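Side-chain contacts in N-terminal acetyltransferase B complex subunit MDM20 (Candida albicans, PDB 5K04), which serves as the non-catalytic subunit of the NatB N-terminal acetyltransferase complex, probably as a helical scaffold for the catalytic subunit: residues 252-257 with 269-274; 651-656 with 660-665; 706-711 with 741-746. One frame throughout, in Å; residues are numbered along the deposited sequence.

Contact 1. Residues 252-257 with 269-274; sequences KLWILS and DQKLTL. Unlike the reference sequence in segment 269-274: Leu274 (reference Ser).
The six-membered ring of the Trp254 indole meets Lys271 and Leu272 obliquely, while His233 of helix 229-242 stacks on the indole and the Phe241 ring of the same helix meets it with the planes at about 50°. Lys271 lies across the indole at about a right angle, touching it at two points along its chain: CB is 4.0 Å from Trp254 CH2, and CD is 3.9 Å from Trp254 CZ2. Beyond CD the chain bends, and its ammonium end leads away from segment 252-257. Leu272 adds one methyl, with CD2 4.2 Å from Trp254 CZ3. With CG anti to the backbone N of Trp254 (chi1 179°), the indole extends toward the loop 269-274. Both of its partners there belong to a type I turn from Asp269 to Leu272, closed by Leu272 N bonding to Asp269 O at 2.9 Å. The polar atom of the indole is satisfied on the other helix, where NE1 is hydrogen-bonded to Glu237. Leu268, just before the turn, also touches Trp254, and Ile279 of helix 277-289 packs on Leu272, so the loop is tied to the helices before and after it. A large aromatic side chain packed between successive helices and a connecting turn is in keeping with an alpha-solenoid, consistent with the tetratricopeptide-like helical repeats to which this part of the MDM20/NAA25 family is related.

Contact 2. Residues 651-656 with 660-665; sequences ILIPEN and GELTQN
Asn665 ND2 donates to Leu652 O at 2.8 Å, the polar link by which the loop 651-656 folds back on the first turns of the helix that follows it, 661-682, in an alpha-helical subunit without strands. The bond is well formed: the N-H...O angle is 161°, the donor lies in the carbonyl plane on a lone pair, and the oxygen sits almost in the Asn665 amide plane. This geometry should fix the rotation of the side-chain amide. Asn665 CG stands anti to its own carbonyl carbon (chi1 -64°), which turns the amide back toward Leu652. The two side chains run antiparallel alongside one another, their CB atoms 3.6 Å apart, and Phe609 of helix 608-625 touches both.

The apolar half of the contact is supplied by Leu662. Its CD1 is shared between Leu652 CD1, at 4.0 Å, and Ile653 CG1, at 3.9 Å; Ile653 lies alongside Leu662 and points the same way, although it sets out pointing away from the helix. Leu707 of helix 707-717 packs on both Ile653 and Leu662. Glu661 OE1 is hydrogen-bonded to Ser659 OG and lies 4.3 Å from Pro654 CB. The proline ring crosses Leu662 at about a right angle, with Pro654 CD 3.9 Å from Leu662 CB.

Contact 3. Residues 706-711 with 741-746; sequences KLVQRQ and DCVVAL
Two near-antiparallel helices of the C-terminal region pack here: the short axes of 707-711 and 741-746 run at 163° to each other and come within 10.4 Å. The contact is a small, buried patch centred on two valines whose backbones are the nearest across the segments. Val708 CG2 lies 3.6 Å from Val743 CG1, the two valines side by side and pointing opposite ways. The same Val708 methyl is also 4.3 Å from Val744 CG2, so one branch serves two residues of the partner helix. That branch lies beside the backbone N of Val708, with CG1 anti to N (chi1 175°), a rotamer that turns CG2 toward helix 741-746.

One turn on, Gln711 lays its amide beside Val743, with NE2 4.3 Å from Val743 CG2. Both ends of this amide are engaged: OE1 is hydrogen-bonded to Asn423 ND2, and NE2 folds back on its own helix to Leu707 O at 3.0 Å. That second bond is straight at the hydrogen (163°), yet NE2 stands above the carbonyl plane of Leu707, on the face opposite Gln711 N, which bonds to the same oxygen.

How the contacts relate
The three contacts follow one another along the chain. Contact 1, between helix 248-260 and the loop before helix 277-289, stands apart: its centre is about 61 Å from that of contact 2 and about 67 Å from that of contact 3, and contacts 1 and 3 lie on opposite sides of the chain's centre. Contacts 2 and 3 are neighbours, with centres about 12 Å apart, and they touch: Thr663 CG2 meets Val743 CG2 at 3.6 Å, and Ile653 CD1 meets Leu707 CD2 at 3.9 Å. Helices 661-682, 707-717 and 729-747 thus pack together near the C-terminus. The wide separation fits a large helical subunit whose local packings lie far apart.

Contact 1. Residues 252-257 with 269-274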
ATOM      1  N   LYS A 252      28.442   4.284 -12.592  1.00 46.11           N
ATOM      2  CA  LYS A 252      28.609   5.715 -12.370  1.00 48.86           C
ATOM      3  C   LYS A 252      29.673   5.983 -11.316  1.00 47.23           C
ATOM      4  O   LYS A 252      30.515   6.873 -11.486  1.00 41.03           O
ATOM      5  CB  LYS A 252      27.274   6.339 -11.967  1.00 47.91           C
ATOM      6  CG  LYS A 252      26.235   6.338 -13.091  1.00 54.92           C
ATOM      7  CD  LYS A 252      24.801   6.518 -12.559  1.00 59.26           C
ATOM      8  CE  LYS A 252      24.554   7.918 -12.031  1.00 62.22           C
ATOM      9  NZ  LYS A 252      23.180   8.048 -11.490  1.00 62.55           N
ATOM     10  N   LEU A 253      29.653   5.214 -10.223  1.00 54.56           N
ATOM     11  CA  LEU A 253      30.709   5.330  -9.221  1.00 53.15           C
ATOM     12  C   LEU A 253      32.076   5.015  -9.822  1.00 48.09           C
ATOM     13  O   LEU A 253      33.075   5.647  -9.464  1.00 43.73           O
ATOM     14  CB  LEU A 253      30.407   4.405  -8.041  1.00 47.26           C
ATOM     15  CG  LEU A 253      29.179   4.740  -7.176  1.00 41.28           C
ATOM     16  CD1 LEU A 253      29.102   3.799  -5.980  1.00 38.07           C
ATOM     17  CD2 LEU A 253      29.170   6.167  -6.676  1.00 37.00           C
ATOM     18  N   TRP A 254      32.125   4.081 -10.779  1.00 52.25           N
ATOM     19  CA  TRP A 254      33.397   3.695 -11.387  1.00 53.80           C
ATOM     20  C   TRP A 254      34.001   4.822 -12.220  1.00 49.69           C
ATOM     21  O   TRP A 254      35.222   5.020 -12.195  1.00 42.84           O
ATOM     22  CB  TRP A 254      33.210   2.444 -12.243  1.00 48.83           C
ATOM     23  CG  TRP A 254      34.457   1.980 -12.930  1.00 45.53           C
ATOM     24  CD1 TRP A 254      35.496   1.273 -12.374  1.00 54.09           C
ATOM     25  CD2 TRP A 254      34.787   2.159 -14.311  1.00 47.04           C
ATOM     26  NE1 TRP A 254      36.462   1.025 -13.329  1.00 54.56           N
ATOM     27  CE2 TRP A 254      36.047   1.559 -14.522  1.00 49.08           C
ATOM     28  CE3 TRP A 254      34.147   2.783 -15.387  1.00 55.02           C
ATOM     29  CZ2 TRP A 254      36.664   1.554 -15.761  1.00 57.28           C
ATOM     30  CZ3 TRP A 254      34.771   2.794 -16.615  1.00 56.71           C
ATOM     31  CH2 TRP A 254      36.014   2.176 -16.796  1.00 60.74           C
ATOM     32  N   ILE A 255      33.177   5.556 -12.981  1.00 53.47           N
ATOM     33  CA  ILE A 255      33.721   6.669 -13.764  1.00 60.31           C
ATOM     34  C   ILE A 255      33.980   7.874 -12.875  1.00 56.10           C
ATOM     35  O   ILE A 255      34.935   8.629 -13.097  1.00 40.76           O
ATOM     36  CB  ILE A 255      32.801   7.048 -14.944  1.00 55.58           C
ATOM     37  CG1 ILE A 255      31.445   7.569 -14.456  1.00 51.01           C
ATOM     38  CG2 ILE A 255      32.659   5.889 -15.928  1.00 54.81           C
ATOM     39  CD1 ILE A 255      30.607   8.228 -15.525  1.00 52.17           C
ATOM     40  N   LEU A 256      33.128   8.079 -11.870  1.00 59.71           N
ATOM     41  CA  LEU A 256      33.366   9.140 -10.904  1.00 62.88           C
ATOM     42  C   LEU A 256      34.720   8.952 -10.233  1.00 54.17           C
ATOM     43  O   LEU A 256      35.604   9.807 -10.331  1.00 42.35           O
ATOM     44  CB  LEU A 256      32.239   9.168  -9.867  1.00 55.53           C
ATOM     45  CG  LEU A 256      32.465  10.185  -8.746  1.00 56.98           C
ATOM     46  CD1 LEU A 256      32.617  11.580  -9.321  1.00 59.51           C
ATOM     47  CD2 LEU A 256      31.350  10.144  -7.736  1.00 50.03           C
ATOM     48  N   SER A 257      34.902   7.812  -9.562  1.00 54.24           N
ATOM     49  CA  SER A 257      36.156   7.558  -8.870  1.00 52.70           C
ATOM     50  C   SER A 257      37.327   7.524  -9.844  1.00 52.62           C
ATOM     51  O   SER A 257      38.431   7.971  -9.505  1.00 45.00           O
ATOM     52  CB  SER A 257      36.054   6.253  -8.066  1.00 41.66           C
ATOM     53  OG  SER A 257      35.621   5.168  -8.875  1.00 40.86           O
ATOM     54  N   ASP A 269      36.900   5.266 -21.413  1.00 60.19           N
ATOM     55  CA  ASP A 269      36.103   4.911 -22.588  1.00 61.81           C
ATOM     56  C   ASP A 269      36.636   3.670 -23.301  1.00 61.65           C
ATOM     57  O   ASP A 269      35.854   2.903 -23.871  1.00 51.49           O
ATOM     58  CB  ASP A 269      36.058   6.113 -23.539  1.00 55.23           C
ATOM     59  CG  ASP A 269      35.170   5.879 -24.763  1.00 57.41           C
ATOM     60  OD1 ASP A 269      33.953   5.678 -24.610  1.00 50.60           O
ATOM     61  OD2 ASP A 269      35.698   5.939 -25.895  1.00 56.48           O
ATOM     62  N   GLN A 270      37.954   3.444 -23.275  1.00 63.92           N
ATOM     63  CA  GLN A 270      38.517   2.272 -23.945  1.00 67.12           C
ATOM     64  C   GLN A 270      38.063   0.971 -23.292  1.00 62.89           C
ATOM     65  O   GLN A 270      38.052  -0.076 -23.946  1.00 52.00           O
ATOM     66  CB  GLN A 270      40.052   2.356 -23.957  1.00 70.86           C
ATOM     67  CG  GLN A 270      40.614   3.375 -24.954  1.00 79.90           C
ATOM     68  CD  GLN A 270      42.096   3.676 -24.746  1.00 87.78           C
ATOM     69  OE1 GLN A 270      42.680   3.333 -23.712  1.00 78.67           O
ATOM     70  NE2 GLN A 270      42.712   4.318 -25.740  1.00 98.90           N
ATOM     71  N   LYS A 271      37.685   1.009 -22.011  1.00 66.57           N
ATOM     72  CA  LYS A 271      37.109  -0.158 -21.348  1.00 72.63           C
ATOM     73  C   LYS A 271      35.611  -0.311 -21.605  1.00 68.39           C
ATOM     74  O   LYS A 271      35.014  -1.284 -21.133  1.00 61.07           O
ATOM     75  CB  LYS A 271      37.376  -0.100 -19.837  1.00 72.06           C
ATOM     76  CG  LYS A 271      38.809  -0.462 -19.441  1.00 72.47           C
ATOM     77  CD  LYS A 271      38.908  -0.800 -17.956  1.00 79.48           C
ATOM     78  CE  LYS A 271      40.177  -1.580 -17.630  1.00 90.40           C
ATOM     79  NZ  LYS A 271      41.423  -0.822 -17.973  1.00101.78           N
ATOM     80  N   LEU A 272      35.001   0.606 -22.353  1.00 72.29           N
ATOM     81  CA  LEU A 272      33.562   0.576 -22.607  1.00 69.36           C
ATOM     82  C   LEU A 272      33.303   0.058 -24.023  1.00 64.72           C
ATOM     83  O   LEU A 272      32.906   0.789 -24.927  1.00 59.49           O
ATOM     84  CB  LEU A 272      32.967   1.965 -22.387  1.00 62.40           C
ATOM     85  CG  LEU A 272      33.162   2.531 -20.975  1.00 57.45           C
ATOM     86  CD1 LEU A 272      32.580   3.925 -20.848  1.00 60.43           C
ATOM     87  CD2 LEU A 272      32.545   1.614 -19.930  1.00 58.31           C
ATOM     88  N   THR A 273      33.524  -1.248 -24.190  1.00 72.02           N
ATOM     89  CA  THR A 273      33.561  -1.880 -25.509  1.00 76.59           C
ATOM     90  C   THR A 273      32.256  -2.564 -25.903  1.00 67.39           C
ATOM     91  O   THR A 273      31.966  -2.674 -27.098  1.00 57.37           O
ATOM     92  CB  THR A 273      34.698  -2.914 -25.569  1.00 77.82           C
ATOM     93  OG1 THR A 273      34.243  -4.161 -25.026  1.00 77.11           O
ATOM     94  CG2 THR A 273      35.894  -2.441 -24.756  1.00 76.43           C
ATOM     95  N   LEU A 274      31.460  -3.026 -24.926  1.00 67.93           N
ATOM     96  CA  LEU A 274      30.221  -3.769 -25.131  1.00 69.64           C
ATOM     97  C   LEU A 274      29.057  -2.812 -25.349  1.00 65.39           C
ATOM     98  O   LEU A 274      28.861  -1.894 -24.546  1.00 62.21           O
ATOM     99  CB  LEU A 274      29.932  -4.653 -23.934  1.00 71.42           C
ATOM    100  CG  LEU A 274      30.966  -5.745 -23.714  1.00 76.49           C
ATOM    101  CD1 LEU A 274      30.867  -6.275 -22.294  1.00 71.64           C
ATOM    102  CD2 LEU A 274      30.753  -6.855 -24.738  1.00 81.39           C
TER

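Contact 2. Residues 651-656 with 660-665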
ATOM      1  N   ILE A 651     -29.659  21.869  -2.801  1.00 44.54           N
ATOM      2  CA  ILE A 651     -28.308  22.317  -3.095  1.00 40.76           C
ATOM      3  C   ILE A 651     -27.342  21.161  -3.212  1.00 33.95           C
ATOM      4  O   ILE A 651     -26.199  21.356  -3.626  1.00 33.09           O
ATOM      5  CB  ILE A 651     -27.811  23.309  -2.027  1.00 43.79           C
ATOM      6  CG1 ILE A 651     -27.777  22.658  -0.643  1.00 43.48           C
ATOM      7  CG2 ILE A 651     -28.689  24.548  -1.995  1.00 40.19           C
ATOM      8  CD1 ILE A 651     -26.761  23.295   0.274  1.00 46.14           C
ATOM      9  N   LEU A 652     -27.761  19.959  -2.815  1.00 42.04           N
ATOM     10  CA  LEU A 652     -26.960  18.771  -3.096  1.00 45.30           C
ATOM     11  C   LEU A 652     -26.927  18.465  -4.590  1.00 48.30           C
ATOM     12  O   LEU A 652     -26.031  17.751  -5.052  1.00 26.95           O
ATOM     13  CB  LEU A 652     -27.501  17.567  -2.316  1.00 38.39           C
ATOM     14  CG  LEU A 652     -28.813  16.920  -2.795  1.00 42.69           C
ATOM     15  CD1 LEU A 652     -28.607  15.861  -3.901  1.00 38.71           C
ATOM     16  CD2 LEU A 652     -29.569  16.316  -1.618  1.00 42.54           C
ATOM     17  N   ILE A 653     -27.880  18.995  -5.349  1.00 50.85           N
ATOM     18  CA  ILE A 653     -27.957  18.753  -6.783  1.00 46.75           C
ATOM     19  C   ILE A 653     -26.997  19.685  -7.511  1.00 46.01           C
ATOM     20  O   ILE A 653     -27.130  20.917  -7.433  1.00 37.80           O
ATOM     21  CB  ILE A 653     -29.388  18.930  -7.303  1.00 43.57           C
ATOM     22  CG1 ILE A 653     -30.326  17.957  -6.591  1.00 36.55           C
ATOM     23  CG2 ILE A 653     -29.432  18.700  -8.810  1.00 40.17           C
ATOM     24  CD1 ILE A 653     -31.776  18.120  -7.013  1.00 47.87           C
ATOM     25  N   PRO A 654     -26.016  19.140  -8.213  1.00 51.23           N
ATOM     26  CA  PRO A 654     -25.100  19.993  -8.964  1.00 42.55           C
ATOM     27  C   PRO A 654     -25.768  20.492 -10.232  1.00 42.99           C
ATOM     28  O   PRO A 654     -26.639  19.829 -10.803  1.00 29.11           O
ATOM     29  CB  PRO A 654     -23.924  19.061  -9.269  1.00 34.26           C
ATOM     30  CG  PRO A 654     -24.538  17.690  -9.290  1.00 41.87           C
ATOM     31  CD  PRO A 654     -25.689  17.706  -8.324  1.00 46.18           C
ATOM     32  N   GLU A 655     -25.351  21.693 -10.664  1.00 47.94           N
ATOM     33  CA  GLU A 655     -25.912  22.270 -11.886  1.00 52.08           C
ATOM     34  C   GLU A 655     -25.590  21.423 -13.113  1.00 51.65           C
ATOM     35  O   GLU A 655     -26.328  21.470 -14.103  1.00 40.20           O
ATOM     36  CB  GLU A 655     -25.422  23.706 -12.079  1.00 59.85           C
ATOM     37  CG  GLU A 655     -23.950  23.855 -12.283  1.00 80.13           C
ATOM     38  CD  GLU A 655     -23.536  25.316 -12.400  1.00 99.64           C
ATOM     39  OE1 GLU A 655     -24.431  26.172 -12.599  1.00102.94           O
ATOM     40  OE2 GLU A 655     -22.322  25.610 -12.282  1.00102.61           O
ATOM     41  N   ASN A 656     -24.496  20.657 -13.075  1.00 57.49           N
ATOM     42  CA  ASN A 656     -24.243  19.611 -14.065  1.00 52.23           C
ATOM     43  C   ASN A 656     -24.842  18.315 -13.532  1.00 44.46           C
ATOM     44  O   ASN A 656     -24.210  17.604 -12.742  1.00 31.63           O
ATOM     45  CB  ASN A 656     -22.752  19.453 -14.335  1.00 48.10           C
ATOM     46  CG  ASN A 656     -22.435  18.166 -15.100  1.00 46.25           C
ATOM     47  OD1 ASN A 656     -23.245  17.683 -15.894  1.00 36.88           O
ATOM     48  ND2 ASN A 656     -21.259  17.606 -14.854  1.00 47.07           N
ATOM     49  N   GLY A 660     -21.150  13.009 -10.961  1.00 46.18           N
ATOM     50  CA  GLY A 660     -21.288  11.983  -9.940  1.00 43.01           C
ATOM     51  C   GLY A 660     -21.606  12.504  -8.549  1.00 37.96           C
ATOM     52  O   GLY A 660     -22.036  11.719  -7.696  1.00 33.92           O
ATOM     53  N   GLU A 661     -21.393  13.802  -8.292  1.00 47.86           N
ATOM     54  CA  GLU A 661     -21.733  14.367  -6.986  1.00 50.01           C
ATOM     55  C   GLU A 661     -23.198  14.203  -6.653  1.00 45.03           C
ATOM     56  O   GLU A 661     -23.557  14.268  -5.474  1.00 31.84           O
ATOM     57  CB  GLU A 661     -21.450  15.862  -6.912  1.00 48.83           C
ATOM     58  CG  GLU A 661     -20.053  16.283  -7.178  1.00 59.57           C
ATOM     59  CD  GLU A 661     -20.017  17.733  -7.568  1.00 62.24           C
ATOM     60  OE1 GLU A 661     -19.792  18.021  -8.762  1.00 62.98           O
ATOM     61  OE2 GLU A 661     -20.274  18.578  -6.691  1.00 60.17           O
ATOM     62  N   LEU A 662     -24.056  14.061  -7.667  1.00 42.04           N
ATOM     63  CA  LEU A 662     -25.479  13.911  -7.398  1.00 43.31           C
ATOM     64  C   LEU A 662     -25.752  12.644  -6.595  1.00 39.48           C
ATOM     65  O   LEU A 662     -26.426  12.684  -5.560  1.00 27.47           O
ATOM     66  CB  LEU A 662     -26.256  13.913  -8.714  1.00 44.04           C
ATOM     67  CG  LEU A 662     -27.738  13.609  -8.542  1.00 45.90           C
ATOM     68  CD1 LEU A 662     -28.405  14.711  -7.721  1.00 48.15           C
ATOM     69  CD2 LEU A 662     -28.388  13.490  -9.895  1.00 48.65           C
ATOM     70  N   THR A 663     -25.211  11.509  -7.039  1.00 44.35           N
ATOM     71  CA  THR A 663     -25.466  10.273  -6.313  1.00 45.81           C
ATOM     72  C   THR A 663     -24.603  10.154  -5.061  1.00 42.28           C
ATOM     73  O   THR A 663     -25.012   9.501  -4.094  1.00 34.86           O
ATOM     74  CB  THR A 663     -25.276   9.065  -7.233  1.00 41.30           C
ATOM     75  OG1 THR A 663     -24.036   9.158  -7.944  1.00 27.24           O
ATOM     76  CG2 THR A 663     -26.433   8.989  -8.227  1.00 44.98           C
ATOM     77  N   GLN A 664     -23.437  10.805  -5.039  1.00 42.90           N
ATOM     78  CA  GLN A 664     -22.659  10.862  -3.803  1.00 42.42           C
ATOM     79  C   GLN A 664     -23.439  11.566  -2.687  1.00 43.26           C
ATOM     80  O   GLN A 664     -23.572  11.041  -1.572  1.00 24.47           O
ATOM     81  CB  GLN A 664     -21.335  11.581  -4.050  1.00 36.64           C
ATOM     82  CG  GLN A 664     -20.284  10.801  -4.784  1.00 53.53           C
ATOM     83  CD  GLN A 664     -18.956  11.553  -4.766  1.00 71.96           C
ATOM     84  OE1 GLN A 664     -18.770  12.527  -5.505  1.00 72.67           O
ATOM     85  NE2 GLN A 664     -18.040  11.126  -3.893  1.00 76.58           N
ATOM     86  N   ASN A 665     -23.915  12.792  -2.959  1.00 40.17           N
ATOM     87  CA  ASN A 665     -24.662  13.544  -1.956  1.00 40.35           C
ATOM     88  C   ASN A 665     -25.974  12.849  -1.608  1.00 39.99           C
ATOM     89  O   ASN A 665     -26.374  12.808  -0.439  1.00 29.54           O
ATOM     90  CB  ASN A 665     -24.954  14.960  -2.457  1.00 37.19           C
ATOM     91  CG  ASN A 665     -23.705  15.778  -2.680  1.00 42.88           C
ATOM     92  OD1 ASN A 665     -22.647  15.530  -2.082  1.00 24.86           O
ATOM     93  ND2 ASN A 665     -23.825  16.777  -3.549  1.00 42.38           N
TER

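Contact 3. Residues 706-711 with 741-746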
ATOM      1  N   LYS A 706     -37.086  14.756 -11.348  1.00 46.52           N
ATOM      2  CA  LYS A 706     -36.843  14.052 -12.614  1.00 57.34           C
ATOM      3  C   LYS A 706     -35.357  14.050 -12.989  1.00 50.78           C
ATOM      4  O   LYS A 706     -34.978  14.341 -14.125  1.00 45.09           O
ATOM      5  CB  LYS A 706     -37.696  14.652 -13.739  1.00 59.38           C
ATOM      6  CG  LYS A 706     -39.210  14.511 -13.532  1.00 65.00           C
ATOM      7  CD  LYS A 706     -39.998  14.970 -14.754  1.00 74.28           C
ATOM      8  CE  LYS A 706     -41.478  14.658 -14.600  1.00 82.10           C
ATOM      9  NZ  LYS A 706     -42.299  15.199 -15.727  1.00 92.80           N
ATOM     10  N   LEU A 707     -34.512  13.699 -12.017  1.00 44.39           N
ATOM     11  CA  LEU A 707     -33.068  13.771 -12.222  1.00 48.86           C
ATOM     12  C   LEU A 707     -32.596  12.772 -13.275  1.00 48.20           C
ATOM     13  O   LEU A 707     -31.640  13.045 -14.010  1.00 35.25           O
ATOM     14  CB  LEU A 707     -32.351  13.535 -10.890  1.00 50.23           C
ATOM     15  CG  LEU A 707     -32.780  14.530  -9.816  1.00 49.44           C
ATOM     16  CD1 LEU A 707     -32.312  14.120  -8.429  1.00 45.35           C
ATOM     17  CD2 LEU A 707     -32.260  15.908 -10.206  1.00 50.72           C
ATOM     18  N   VAL A 708     -33.253  11.615 -13.356  1.00 53.05           N
ATOM     19  CA  VAL A 708     -32.931  10.617 -14.371  1.00 50.21           C
ATOM     20  C   VAL A 708     -33.277  11.136 -15.761  1.00 44.90           C
ATOM     21  O   VAL A 708     -32.421  11.176 -16.648  1.00 40.82           O
ATOM     22  CB  VAL A 708     -33.669   9.302 -14.058  1.00 48.80           C
ATOM     23  CG1 VAL A 708     -33.448   8.282 -15.162  1.00 42.76           C
ATOM     24  CG2 VAL A 708     -33.192   8.755 -12.725  1.00 48.38           C
ATOM     25  N   GLN A 709     -34.539  11.541 -15.963  1.00 46.65           N
ATOM     26  CA  GLN A 709     -35.013  11.974 -17.280  1.00 49.16           C
ATOM     27  C   GLN A 709     -34.157  13.106 -17.821  1.00 46.90           C
ATOM     28  O   GLN A 709     -33.730  13.087 -18.980  1.00 41.58           O
ATOM     29  CB  GLN A 709     -36.479  12.430 -17.208  1.00 51.35           C
ATOM     30  CG  GLN A 709     -37.508  11.346 -16.910  1.00 54.10           C
ATOM     31  CD  GLN A 709     -37.585  10.950 -15.433  1.00 68.81           C
ATOM     32  OE1 GLN A 709     -36.975  11.573 -14.561  1.00 58.17           O
ATOM     33  NE2 GLN A 709     -38.337   9.896 -15.157  1.00 88.95           N
ATOM     34  N   ARG A 710     -33.896  14.105 -16.985  1.00 50.92           N
ATOM     35  CA  ARG A 710     -33.094  15.240 -17.416  1.00 53.04           C
ATOM     36  C   ARG A 710     -31.680  14.810 -17.807  1.00 49.39           C
ATOM     37  O   ARG A 710     -31.121  15.311 -18.785  1.00 40.98           O
ATOM     38  CB  ARG A 710     -33.101  16.284 -16.304  1.00 50.17           C
ATOM     39  CG  ARG A 710     -34.528  16.795 -16.066  1.00 55.97           C
ATOM     40  CD  ARG A 710     -34.719  17.541 -14.762  1.00 54.95           C
ATOM     41  NE  ARG A 710     -33.868  18.718 -14.674  1.00 67.55           N
ATOM     42  CZ  ARG A 710     -33.593  19.338 -13.533  1.00 72.70           C
ATOM     43  NH1 ARG A 710     -34.114  18.886 -12.399  1.00 71.11           N
ATOM     44  NH2 ARG A 710     -32.800  20.398 -13.526  1.00 76.22           N
ATOM     45  N   GLN A 711     -31.095  13.863 -17.067  1.00 51.72           N
ATOM     46  CA  GLN A 711     -29.796  13.320 -17.456  1.00 43.86           C
ATOM     47  C   GLN A 711     -29.883  12.579 -18.791  1.00 42.92           C
ATOM     48  O   GLN A 711     -28.995  12.715 -19.644  1.00 38.01           O
ATOM     49  CB  GLN A 711     -29.263  12.401 -16.354  1.00 38.00           C
ATOM     50  CG  GLN A 711     -28.537  13.129 -15.230  1.00 42.27           C
ATOM     51  CD  GLN A 711     -28.106  12.180 -14.120  1.00 44.73           C
ATOM     52  OE1 GLN A 711     -26.961  11.710 -14.077  1.00 37.09           O
ATOM     53  NE2 GLN A 711     -29.038  11.874 -13.230  1.00 47.01           N
ATOM     54  N   ASP A 741     -30.725   3.025 -12.929  1.00 47.18           N
ATOM     55  CA  ASP A 741     -30.697   2.025 -11.867  1.00 50.91           C
ATOM     56  C   ASP A 741     -30.084   2.584 -10.581  1.00 49.89           C
ATOM     57  O   ASP A 741     -30.629   2.389  -9.487  1.00 40.38           O
ATOM     58  CB  ASP A 741     -29.928   0.790 -12.347  1.00 40.16           C
ATOM     59  CG  ASP A 741     -30.599   0.100 -13.528  1.00 38.98           C
ATOM     60  OD1 ASP A 741     -31.839   0.182 -13.651  1.00 35.19           O
ATOM     61  OD2 ASP A 741     -29.887  -0.532 -14.331  1.00 38.54           O
ATOM     62  N   CYS A 742     -28.961   3.298 -10.688  1.00 49.08           N
ATOM     63  CA  CYS A 742     -28.294   3.745  -9.466  1.00 50.26           C
ATOM     64  C   CYS A 742     -29.081   4.874  -8.791  1.00 42.29           C
ATOM     65  O   CYS A 742     -29.234   4.883  -7.567  1.00 32.45           O
ATOM     66  CB  CYS A 742     -26.839   4.144  -9.767  1.00 36.84           C
ATOM     67  SG  CYS A 742     -25.775   2.821 -10.338  1.00 27.13           S
ATOM     68  N   VAL A 743     -29.647   5.796  -9.575  1.00 47.29           N
ATOM     69  CA  VAL A 743     -30.387   6.920  -8.995  1.00 47.00           C
ATOM     70  C   VAL A 743     -31.722   6.467  -8.410  1.00 42.49           C
ATOM     71  O   VAL A 743     -32.122   6.924  -7.337  1.00 29.39           O
ATOM     72  CB  VAL A 743     -30.590   8.031 -10.043  1.00 46.89           C
ATOM     73  CG1 VAL A 743     -31.597   9.057  -9.536  1.00 46.04           C
ATOM     74  CG2 VAL A 743     -29.275   8.711 -10.358  1.00 41.81           C
ATOM     75  N   VAL A 744     -32.438   5.576  -9.109  1.00 48.38           N
ATOM     76  CA  VAL A 744     -33.757   5.125  -8.651  1.00 42.98           C
ATOM     77  C   VAL A 744     -33.635   4.308  -7.368  1.00 48.06           C
ATOM     78  O   VAL A 744     -34.478   4.409  -6.465  1.00 47.71           O
ATOM     79  CB  VAL A 744     -34.464   4.334  -9.771  1.00 47.63           C
ATOM     80  CG1 VAL A 744     -35.657   3.523  -9.224  1.00 43.07           C
ATOM     81  CG2 VAL A 744     -34.924   5.286 -10.866  1.00 45.31           C
ATOM     82  N   ALA A 745     -32.583   3.492  -7.261  1.00 49.50           N
ATOM     83  CA  ALA A 745     -32.332   2.761  -6.025  1.00 40.96           C
ATOM     84  C   ALA A 745     -32.215   3.712  -4.836  1.00 43.34           C
ATOM     85  O   ALA A 745     -32.733   3.426  -3.752  1.00 35.74           O
ATOM     86  CB  ALA A 745     -31.064   1.921  -6.180  1.00 35.99           C
ATOM     87  N   LEU A 746     -31.558   4.861  -5.037  1.00 48.21           N
ATOM     88  CA  LEU A 746     -31.388   5.842  -3.967  1.00 41.98           C
ATOM     89  C   LEU A 746     -32.712   6.527  -3.632  1.00 43.38           C
ATOM     90  O   LEU A 746     -33.070   6.662  -2.457  1.00 42.10           O
ATOM     91  CB  LEU A 746     -30.322   6.872  -4.372  1.00 34.78           C
ATOM     92  CG  LEU A 746     -28.909   6.299  -4.546  1.00 38.71           C
ATOM     93  CD1 LEU A 746     -27.884   7.360  -4.935  1.00 32.02           C
ATOM     94  CD2 LEU A 746     -28.443   5.564  -3.268  1.00 41.96           C
TER